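Local structure of CRISPR-associated protein CasA/Cse1 (4AN8) at residues L149-Y154 / E257-R262; N12-P17 / D100-F105. The protein forms part of the Cascade ribonucleoprotein complex of type I-E CRISPR immunity and probably takes part in selecting foreign DNA. All coordinates share one frame; numbering follows the deposited sequence.

Contact 1: L149-Y154 / E257-R262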
loop_
_atom_site.group_PDB
_atom_site.type_symbol
_atom_site.label_atom_id
_atom_site.label_comp_id
_atom_site.label_asym_id
_atom_site.label_seq_id
_atom_site.Cartn_x
_atom_site.Cartn_y
_atom_site.Cartn_z
ATOM N N LEU A 149 -9.449 24.802 12.956
ATOM C CA LEU A 149 -9.845 23.399 12.831
ATOM C C LEU A 149 -11.250 23.273 12.294
ATOM O O LEU A 149 -12.209 23.671 12.945
ATOM C CB LEU A 149 -9.755 22.680 14.184
ATOM C CG LEU A 149 -10.342 21.261 14.217
ATOM C CD1 LEU A 149 -9.302 20.271 13.793
ATOM C CD2 LEU A 149 -10.852 20.939 15.606
ATOM N N PRO A 150 -11.372 22.692 11.103
ATOM C CA PRO A 150 -12.673 22.521 10.445
ATOM C C PRO A 150 -13.471 21.350 11.028
ATOM O O PRO A 150 -12.908 20.426 11.601
ATOM C CB PRO A 150 -12.280 22.218 9.003
ATOM C CG PRO A 150 -10.986 21.463 9.138
ATOM C CD PRO A 150 -10.270 22.091 10.326
ATOM N N LYS A 151 -14.781 21.419 10.891
ATOM C CA LYS A 151 -15.645 20.323 11.242
ATOM C C LYS A 151 -15.660 19.294 10.100
ATOM O O LYS A 151 -15.985 19.617 8.960
ATOM C CB LYS A 151 -17.054 20.842 11.498
ATOM C CG LYS A 151 -17.962 19.827 12.135
ATOM C CD LYS A 151 -19.442 20.077 11.813
ATOM C CE LYS A 151 -19.858 21.509 12.092
ATOM N NZ LYS A 151 -21.160 21.870 11.450
ATOM N N ALA A 152 -15.303 18.054 10.410
ATOM C CA ALA A 152 -15.462 16.964 9.455
ATOM C C ALA A 152 -16.926 16.581 9.341
ATOM O O ALA A 152 -17.668 16.653 10.322
ATOM C CB ALA A 152 -14.663 15.766 9.902
ATOM N N THR A 153 -17.342 16.164 8.150
ATOM C CA THR A 153 -18.614 15.462 8.020
ATOM C C THR A 153 -18.446 14.072 8.606
ATOM O O THR A 153 -17.329 13.611 8.786
ATOM C CB THR A 153 -19.071 15.288 6.548
ATOM O OG1 THR A 153 -18.081 14.531 5.836
ATOM C CG2 THR A 153 -19.283 16.633 5.863
ATOM N N TYR A 154 -19.551 13.398 8.892
ATOM C CA TYR A 154 -19.483 12.029 9.376
ATOM C C TYR A 154 -18.660 11.158 8.430
ATOM O O TYR A 154 -17.841 10.359 8.887
ATOM C CB TYR A 154 -20.879 11.449 9.563
ATOM C CG TYR A 154 -21.688 12.174 10.612
ATOM C CD1 TYR A 154 -21.081 12.696 11.746
ATOM C CD2 TYR A 154 -23.060 12.353 10.460
ATOM C CE1 TYR A 154 -21.813 13.364 12.707
ATOM C CE2 TYR A 154 -23.798 13.019 11.413
ATOM C CZ TYR A 154 -23.169 13.524 12.540
ATOM O OH TYR A 154 -23.907 14.181 13.498
ATOM N N GLU A 257 -20.679 16.683 17.095
ATOM C CA GLU A 257 -21.032 18.102 17.240
ATOM C C GLU A 257 -22.503 18.372 16.946
ATOM O O GLU A 257 -22.983 19.468 17.167
ATOM C CB GLU A 257 -20.210 18.963 16.285
ATOM C CG GLU A 257 -18.726 18.909 16.501
ATOM C CD GLU A 257 -18.305 19.541 17.814
ATOM O OE1 GLU A 257 -18.219 20.784 17.852
ATOM O OE2 GLU A 257 -18.050 18.801 18.798
ATOM N N GLY A 258 -23.215 17.378 16.433
ATOM C CA GLY A 258 -24.606 17.560 16.058
ATOM C C GLY A 258 -24.825 17.196 14.600
ATOM O O GLY A 258 -25.781 16.483 14.260
ATOM N N ASP A 259 -23.927 17.671 13.737
ATOM C CA ASP A 259 -23.959 17.296 12.326
ATOM C C ASP A 259 -22.548 17.113 11.752
ATOM O O ASP A 259 -22.346 17.224 10.551
ATOM C CB ASP A 259 -24.695 18.351 11.518
ATOM C CG ASP A 259 -24.002 19.675 11.559
ATOM O OD1 ASP A 259 -22.851 19.716 12.032
ATOM O OD2 ASP A 259 -24.596 20.676 11.123
ATOM N N GLY A 260 -21.580 16.852 12.623
ATOM C CA GLY A 260 -20.195 16.699 12.224
ATOM C C GLY A 260 -19.282 16.426 13.412
ATOM O O GLY A 260 -19.731 16.274 14.559
ATOM N N VAL A 261 -17.983 16.375 13.136
ATOM C CA VAL A 261 -17.005 16.040 14.162
ATOM C C VAL A 261 -15.847 17.023 14.136
ATOM O O VAL A 261 -15.311 17.331 13.071
ATOM C CB VAL A 261 -16.436 14.606 13.951
ATOM C CG1 VAL A 261 -15.242 14.370 14.861
ATOM C CG2 VAL A 261 -17.522 13.562 14.169
ATOM N N ARG A 262 -15.462 17.504 15.314
ATOM C CA ARG A 262 -14.263 18.324 15.464
ATOM C C ARG A 262 -13.214 17.662 16.356
ATOM O O ARG A 262 -12.026 17.827 16.130
ATOM C CB ARG A 262 -14.603 19.697 16.055
ATOM C CG ARG A 262 -15.424 20.622 15.162
ATOM C CD ARG A 262 -15.685 21.975 15.868
ATOM N NE ARG A 262 -16.337 22.929 14.984
ATOM C CZ ARG A 262 -17.651 23.094 14.893
ATOM N NH1 ARG A 262 -18.478 22.382 15.654
ATOM N NH2 ARG A 262 -18.141 23.980 14.039
HETATM O O HOH W 1 -22.033 14.920 8.211
#
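Ala152 and Val261 form a single antiparallel hydrogen-bonded bridge. Ala152 N reaches Val261 O at 2.8 Å with an N-H...O angle of 145°, and Val261 N returns a straighter bond to Ala152 O, also 2.8 Å, at 160°. Lys151 runs over the turn from this bridge: its CD lies 3.5 Å from Gly260 CA, tighter than ordinary van der Waals contact and possible because glycine puts no side chain there. A bend at chi3 (-51°) places CE, and beyond it NZ ends 2.8 Å from Asp259 OD1 in a salt bridge, meeting that oxygen on its syn side slightly out of the carboxylate plane. On the way, Lys151 CE passes over one face of the Arg262 guanidinium, 3.6 Å from NH2. Lys151 NZ is 4.5 Å from Arg262 NH2, and the likely repulsion between these two cations would be offset by their separate acids, since Arg262 NH1 binds Glu257 OE1 at 2.7 Å, nearly in the guanidinium plane. Past the bridge, Tyr154 sets CE1 3.5 Å from Gly260 N and has Asp259 O over one ring face; a water joins Tyr154 N to that carbonyl. Further out, Asp256 and Lys10 hydrogen-bond Tyr154 OH, and the Trp125 indole N-H binds Pro150 O. The arrangement is a beta-hairpin loop between strands 250-256 and 261-273, bridged by the segment that leads into helix 154-167.

Contact 2: N12-P17 / D100-F105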
loop_
_atom_site.group_PDB
_atom_site.type_symbol
_atom_site.label_atom_id
_atom_site.label_comp_id
_atom_site.label_asym_id
_atom_site.label_seq_id
_atom_site.Cartn_x
_atom_site.Cartn_y
_atom_site.Cartn_z
ATOM N N ASN A 12 -25.011 4.879 10.331
ATOM C CA ASN A 12 -24.628 3.516 10.080
ATOM C C ASN A 12 -23.803 3.383 8.779
ATOM O O ASN A 12 -24.209 3.843 7.702
ATOM C CB ASN A 12 -25.877 2.640 10.035
ATOM C CG ASN A 12 -25.549 1.185 10.132
ATOM O OD1 ASN A 12 -25.030 0.597 9.182
ATOM N ND2 ASN A 12 -25.820 0.583 11.290
ATOM N N LEU A 13 -22.641 2.747 8.884
ATOM C CA LEU A 13 -21.750 2.660 7.739
ATOM C C LEU A 13 -22.237 1.684 6.681
ATOM O O LEU A 13 -21.692 1.629 5.575
ATOM C CB LEU A 13 -20.335 2.315 8.188
ATOM C CG LEU A 13 -19.738 3.339 9.162
ATOM C CD1 LEU A 13 -18.469 2.772 9.756
ATOM C CD2 LEU A 13 -19.484 4.672 8.462
ATOM N N ILE A 14 -23.253 0.901 7.007
ATOM C CA ILE A 14 -23.800 -0.016 6.011
ATOM C C ILE A 14 -24.735 0.702 5.050
ATOM O O ILE A 14 -24.823 0.325 3.886
ATOM C CB ILE A 14 -24.567 -1.174 6.645
ATOM C CG1 ILE A 14 -23.575 -2.091 7.357
ATOM C CG2 ILE A 14 -25.382 -1.916 5.569
ATOM C CD1 ILE A 14 -24.183 -3.006 8.384
ATOM N N ASP A 15 -25.396 1.756 5.522
ATOM C CA ASP A 15 -26.442 2.397 4.735
ATOM C C ASP A 15 -26.148 3.829 4.289
ATOM O O ASP A 15 -26.730 4.315 3.319
ATOM C CB ASP A 15 -27.762 2.352 5.498
ATOM C CG ASP A 15 -28.155 0.948 5.879
ATOM O OD1 ASP A 15 -28.307 0.099 4.977
ATOM O OD2 ASP A 15 -28.310 0.684 7.083
ATOM N N GLU A 16 -25.245 4.507 4.976
ATOM C CA GLU A 16 -25.009 5.914 4.670
ATOM C C GLU A 16 -23.897 6.125 3.642
ATOM O O GLU A 16 -22.980 5.311 3.506
ATOM C CB GLU A 16 -24.709 6.702 5.949
ATOM C CG GLU A 16 -25.776 6.566 7.019
ATOM C CD GLU A 16 -27.065 7.310 6.683
ATOM O OE1 GLU A 16 -27.059 8.172 5.775
ATOM O OE2 GLU A 16 -28.089 7.034 7.339
ATOM N N PRO A 17 -23.977 7.227 2.902
ATOM C CA PRO A 17 -22.944 7.465 1.889
ATOM C C PRO A 17 -21.635 7.928 2.512
ATOM O O PRO A 17 -21.617 8.974 3.123
ATOM C CB PRO A 17 -23.551 8.576 1.013
ATOM C CG PRO A 17 -24.690 9.178 1.829
ATOM C CD PRO A 17 -25.161 8.101 2.758
ATOM N N ASP A 100 -25.980 -3.532 14.039
ATOM C CA ASP A 100 -25.897 -2.688 15.232
ATOM C C ASP A 100 -24.465 -2.420 15.692
ATOM O O ASP A 100 -24.255 -1.651 16.637
ATOM C CB ASP A 100 -26.754 -3.248 16.364
ATOM C CG ASP A 100 -28.239 -3.157 16.057
ATOM O OD1 ASP A 100 -28.679 -2.100 15.553
ATOM O OD2 ASP A 100 -28.964 -4.149 16.302
ATOM N N ARG A 101 -23.489 -3.025 15.014
ATOM C CA ARG A 101 -22.080 -2.737 15.298
ATOM C C ARG A 101 -21.445 -1.743 14.293
ATOM O O ARG A 101 -20.261 -1.409 14.400
ATOM C CB ARG A 101 -21.257 -4.031 15.383
ATOM C CG ARG A 101 -21.653 -4.985 16.542
ATOM C CD ARG A 101 -21.349 -4.421 17.925
ATOM N NE ARG A 101 -19.915 -4.208 18.133
ATOM C CZ ARG A 101 -19.073 -5.106 18.647
ATOM N NH1 ARG A 101 -19.511 -6.299 19.031
ATOM N NH2 ARG A 101 -17.781 -4.801 18.790
ATOM N N PHE A 102 -22.238 -1.243 13.349
ATOM C CA PHE A 102 -21.700 -0.390 12.288
ATOM C C PHE A 102 -22.134 1.052 12.374
ATOM O O PHE A 102 -21.952 1.817 11.430
ATOM C CB PHE A 102 -22.053 -0.948 10.911
ATOM C CG PHE A 102 -21.140 -2.050 10.453
ATOM C CD1 PHE A 102 -21.394 -3.362 10.811
ATOM C CD2 PHE A 102 -20.002 -1.760 9.690
ATOM C CE1 PHE A 102 -20.571 -4.370 10.384
ATOM C CE2 PHE A 102 -19.158 -2.755 9.266
ATOM C CZ PHE A 102 -19.441 -4.067 9.600
ATOM N N PHE A 103 -22.705 1.433 13.508
ATOM C CA PHE A 103 -22.985 2.845 13.753
ATOM C C PHE A 103 -21.704 3.567 14.153
ATOM O O PHE A 103 -20.937 3.102 15.009
ATOM C CB PHE A 103 -24.063 3.048 14.832
ATOM C CG PHE A 103 -25.462 2.676 14.395
ATOM C CD1 PHE A 103 -26.261 3.586 13.739
ATOM C CD2 PHE A 103 -25.987 1.418 14.678
ATOM C CE1 PHE A 103 -27.561 3.257 13.348
ATOM C CE2 PHE A 103 -27.293 1.082 14.285
ATOM C CZ PHE A 103 -28.070 2.010 13.627
ATOM N N LEU A 104 -21.486 4.718 13.520
ATOM C CA LEU A 104 -20.334 5.552 13.821
ATOM C C LEU A 104 -20.440 6.141 15.234
ATOM O O LEU A 104 -19.431 6.325 15.907
ATOM C CB LEU A 104 -20.222 6.679 12.789
ATOM C CG LEU A 104 -18.913 7.463 12.802
ATOM C CD1 LEU A 104 -17.691 6.502 12.607
ATOM C CD2 LEU A 104 -18.928 8.614 11.789
ATOM N N PHE A 105 -21.660 6.470 15.654
ATOM C CA PHE A 105 -21.941 6.929 17.030
ATOM C C PHE A 105 -22.971 5.993 17.664
ATOM O O PHE A 105 -24.004 5.669 17.057
ATOM C CB PHE A 105 -22.463 8.372 17.055
ATOM C CG PHE A 105 -21.593 9.336 16.311
ATOM C CD1 PHE A 105 -20.515 9.943 16.935
ATOM C CD2 PHE A 105 -21.847 9.621 14.972
ATOM C CE1 PHE A 105 -19.692 10.831 16.237
ATOM C CE2 PHE A 105 -21.035 10.524 14.248
ATOM C CZ PHE A 105 -19.953 11.119 14.870
#
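Leu13 N donates a nearly straight hydrogen bond to Phe102 O (2.8 Å, 171° at the hydrogen), and Asn12 CA adds a weaker CA-H...O contact to the same oxygen at 3.4 Å. Asn12 itself forms an antiparallel non-hydrogen-bonded pair with Phe103. Chi1 (-165°) sets Asn12 CG anti to the backbone N; the amide plane stands 86° from that of the Phe103 ring. ND2 sits over the centre of that ring, 3.4 Å from Phe103 CE2, while Asn12 CB makes a CH-pi contact over the face, 4.1 Å from the centroid. The other end of the amide turns back on its own chain: Asn12 OD1 accepts from Ile14 N at 2.8 Å, an Asx turn, and this fixes the rotation of the group. Apolar contacts flank the polar core. Ile14 crosses Phe102 at about a right angle, with CG1 over one ring face and CD1 3.7 Å from Phe102 CD1, whereas Leu13 CB lies at the edge. Trp219 and Phe111 also meet the Phe102 ring. Because ND2 further binds Arg99 O, both ends of this buried amide have hydrogen-bond partners; the N-H of ND2 trans to OD1 points into the Phe103 face, consistent with a weak N-H...pi attraction.

How the contacts relate
The centres of contacts 1 and 2 lie about 16 Å apart, yet the two are in direct touch through Phe105, the last residue of segment 100-105. Phe105 CE2 comes 3.3 Å from Tyr154 CD1, with the two rings about 65° apart, and Phe105 CZ lies 3.5 Å from Val261 CG2, so one ring meets both segments of contact 1. Beside it, Leu104 CD2 packs 3.6 Å from Tyr154 O at the start of helix 154-167. A second route runs through Lys10: its backbone pairs with Phe105, its amine bonds Tyr154 OH, and its strand ends at Asn12. Along the chain, contact 2 closes before contact 1 opens.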